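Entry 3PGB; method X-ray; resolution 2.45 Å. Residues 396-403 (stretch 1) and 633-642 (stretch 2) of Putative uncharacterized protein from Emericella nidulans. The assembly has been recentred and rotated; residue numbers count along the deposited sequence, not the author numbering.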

# COMPACT_ATOMS: atom_id res chain seq x y z
N GLN A 396 -0.06 25.32 -18.84
CA GLN A 396 -0.36 24.19 -17.95
C GLN A 396 -1.51 23.34 -18.45
O GLN A 396 -1.50 22.13 -18.24
CB GLN A 396 -0.66 24.67 -16.52
CG GLN A 396 0.58 25.02 -15.73
CD GLN A 396 1.47 23.82 -15.53
OE1 GLN A 396 1.18 22.96 -14.69
NE2 GLN A 396 2.56 23.76 -16.29
N SER A 397 -2.48 23.97 -19.11
CA SER A 397 -3.59 23.23 -19.72
C SER A 397 -3.09 22.25 -20.80
O SER A 397 -3.66 21.18 -20.97
CB SER A 397 -4.62 24.19 -20.33
OG SER A 397 -5.66 23.48 -20.97
N SER A 398 -2.03 22.63 -21.49
CA SER A 398 -1.56 21.89 -22.65
C SER A 398 -0.48 20.86 -22.35
O SER A 398 -0.17 20.04 -23.21
CB SER A 398 -1.02 22.86 -23.70
OG SER A 398 -2.01 23.80 -24.09
N VAL A 399 0.12 20.89 -21.16
CA VAL A 399 1.21 19.95 -20.86
C VAL A 399 0.69 18.52 -20.70
O VAL A 399 -0.22 18.25 -19.92
CB VAL A 399 2.02 20.35 -19.60
CG1 VAL A 399 2.97 19.23 -19.22
CG2 VAL A 399 2.80 21.62 -19.84
N ALA A 400 1.26 17.62 -21.49
CA ALA A 400 1.03 16.19 -21.36
C ALA A 400 2.34 15.48 -21.67
O ALA A 400 2.53 14.96 -22.77
CB ALA A 400 -0.08 15.74 -22.29
N TYR A 401 3.25 15.49 -20.70
CA TYR A 401 4.58 14.90 -20.86
C TYR A 401 4.50 13.40 -21.11
O TYR A 401 3.75 12.68 -20.44
CB TYR A 401 5.47 15.15 -19.64
CG TYR A 401 5.89 16.59 -19.44
CD1 TYR A 401 6.59 17.26 -20.43
CD2 TYR A 401 5.62 17.26 -18.26
CE1 TYR A 401 6.98 18.56 -20.26
CE2 TYR A 401 6.01 18.57 -18.08
CZ TYR A 401 6.70 19.22 -19.09
OH TYR A 401 7.10 20.52 -18.95
N LEU A 402 5.27 12.94 -22.09
CA LEU A 402 5.51 11.54 -22.32
C LEU A 402 7.02 11.37 -22.19
O LEU A 402 7.77 11.73 -23.09
CB LEU A 402 5.01 11.13 -23.71
CG LEU A 402 3.48 11.19 -23.87
CD1 LEU A 402 3.07 11.19 -25.33
CD2 LEU A 402 2.79 10.05 -23.11
N ASP A 403 7.44 10.84 -21.04
CA ASP A 403 8.83 10.97 -20.59
C ASP A 403 9.90 10.21 -21.39
O ASP A 403 11.07 10.56 -21.31
CB ASP A 403 8.95 10.59 -19.11
CG ASP A 403 8.52 11.71 -18.18
OD1 ASP A 403 8.75 12.90 -18.52
OD2 ASP A 403 7.97 11.41 -17.10
N SER A 633 -7.41 16.46 -25.54
CA SER A 633 -7.01 17.32 -26.65
C SER A 633 -5.49 17.43 -26.74
O SER A 633 -4.95 17.63 -27.83
CB SER A 633 -7.62 18.72 -26.49
OG SER A 633 -9.04 18.68 -26.56
N ASN A 634 -4.79 17.29 -25.62
CA ASN A 634 -3.33 17.32 -25.61
C ASN A 634 -2.71 16.11 -26.30
O ASN A 634 -1.73 16.22 -27.04
CB ASN A 634 -2.79 17.36 -24.18
CG ASN A 634 -3.08 18.66 -23.48
OD1 ASN A 634 -3.56 19.62 -24.07
ND2 ASN A 634 -2.77 18.69 -22.19
N LEU A 635 -3.29 14.94 -26.02
CA LEU A 635 -2.69 13.67 -26.41
C LEU A 635 -3.13 13.21 -27.78
O LEU A 635 -2.32 12.69 -28.55
CB LEU A 635 -3.03 12.59 -25.39
CG LEU A 635 -2.29 12.65 -24.05
CD1 LEU A 635 -2.70 11.47 -23.19
CD2 LEU A 635 -0.79 12.66 -24.28
N VAL A 636 -4.41 13.39 -28.08
CA VAL A 636 -5.01 12.84 -29.28
C VAL A 636 -4.77 11.32 -29.29
O VAL A 636 -5.30 10.62 -28.42
CB VAL A 636 -4.52 13.58 -30.55
CG1 VAL A 636 -5.28 13.11 -31.79
CG2 VAL A 636 -4.70 15.07 -30.37
N HIS A 637 -3.96 10.79 -30.20
CA HIS A 637 -3.73 9.34 -30.27
C HIS A 637 -2.42 8.89 -29.59
O HIS A 637 -2.07 7.71 -29.67
CB HIS A 637 -3.75 8.86 -31.73
CG HIS A 637 -5.05 9.11 -32.43
ND1 HIS A 637 -6.25 8.59 -32.00
CD2 HIS A 637 -5.33 9.80 -33.56
CE1 HIS A 637 -7.21 8.96 -32.81
NE2 HIS A 637 -6.68 9.69 -33.78
N ALA A 638 -1.74 9.80 -28.90
CA ALA A 638 -0.35 9.58 -28.46
C ALA A 638 -0.15 8.69 -27.22
O ALA A 638 0.95 8.20 -26.99
CB ALA A 638 0.34 10.93 -28.23
N ALA A 639 -1.21 8.48 -26.43
CA ALA A 639 -1.10 7.70 -25.19
C ALA A 639 -2.41 6.99 -24.87
O ALA A 639 -3.02 7.23 -23.82
CB ALA A 639 -0.69 8.61 -24.05
N HIS A 640 -2.86 6.12 -25.77
CA HIS A 640 -4.13 5.41 -25.57
C HIS A 640 -4.06 4.35 -24.47
O HIS A 640 -5.09 3.84 -24.03
CB HIS A 640 -4.60 4.76 -26.87
CG HIS A 640 -5.30 5.71 -27.79
ND1 HIS A 640 -6.44 6.39 -27.42
CD2 HIS A 640 -5.05 6.05 -29.08
CE1 HIS A 640 -6.85 7.13 -28.44
NE2 HIS A 640 -6.02 6.94 -29.45
N TRP A 641 -2.85 4.00 -24.06
CA TRP A 641 -2.64 3.04 -22.97
C TRP A 641 -3.03 3.64 -21.62
O TRP A 641 -3.27 2.90 -20.66
CB TRP A 641 -1.18 2.59 -22.94
CG TRP A 641 -0.22 3.73 -22.97
CD1 TRP A 641 0.41 4.22 -24.06
CD2 TRP A 641 0.18 4.54 -21.86
NE1 TRP A 641 1.20 5.29 -23.71
CE2 TRP A 641 1.07 5.50 -22.36
CE3 TRP A 641 -0.12 4.54 -20.50
CZ2 TRP A 641 1.67 6.46 -21.55
CZ3 TRP A 641 0.48 5.49 -19.69
CH2 TRP A 641 1.36 6.43 -20.22
N ALA A 642 -3.08 4.97 -21.54
CA ALA A 642 -3.40 5.65 -20.28
C ALA A 642 -4.88 5.59 -19.91
O ALA A 642 -5.26 6.06 -18.85
CB ALA A 642 -2.94 7.09 -20.34

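Two segments of one chain, more than 230 residues apart in sequence, meet here across a small and largely buried contact. Stretch 1 contributes the last residues of a helix followed by a short strand, Ala-400 to Leu-402; stretch 2 is irregular, opening with helical backbone angles and then turning. The backbones come nearest at the start, where the CA atoms of Ser-398 and Asn-634 lie 5.7 Å apart, and stand farther off later, with 8.2 Å between the CA atoms of Leu-402 and Ala-639. The polar contact accordingly falls at the close end, and side chains fill the wider one.

Ser-633 does not touch stretch 1, and the contact begins with Asn-634, whose CA-to-CB bond points toward it. Its amide nitrogen ND2 donates a hydrogen bond to the carbonyl O of Ser-397, at 2.9 Å and with a nearly straight angle of 164°. Asparagine suits this place because a short side chain carries an uncharged donor to a backbone acceptor in a buried setting. The O of Ser-398 is also near, 3.1 Å from ND2 of Asn-634, but the angle is too poor for a hydrogen bond. The aliphatic part of the residue is used as well: CB of Asn-634 rests 3.7 Å from CB of Ala-400.

Leu-635 leaves its backbone with CB directed sideways, yet the end of its side chain comes nearer stretch 1. Its CD2 lies 3.7 Å from CB of Ala-400 and 4.3 Å from CD1 of Leu-402, so one methyl touches both strand residues whose side chains point this way; Tyr-401, between them, points away, as strand alternation predicts.

From Leu-635 to Ala-638 the chain makes a type II' turn, closed by a bond from N of Ala-638 to O of Leu-635 (3.0 Å). Val-636, with its positive phi of 56°, and His-637 occupy the corner positions, out of reach of stretch 1. The turn brings the chain back to Leu-402, whose CD1 meets CB of Ala-638 at 4.0 Å while its CD2 meets CB of Ala-639 at 3.9 Å. Small methyl side chains let the branched leucine settle close to this backbone.

His-640 stays out of the contact; its NE2 shares a hydrogen bond with ND1 of His-637 (3.0 Å) within the stretch. Trp-641 then extends its large indole until CZ2 lies 4.1 Å from CD2 of Leu-402, an oblique apolar contact. Ala-642 makes no contact with stretch 1.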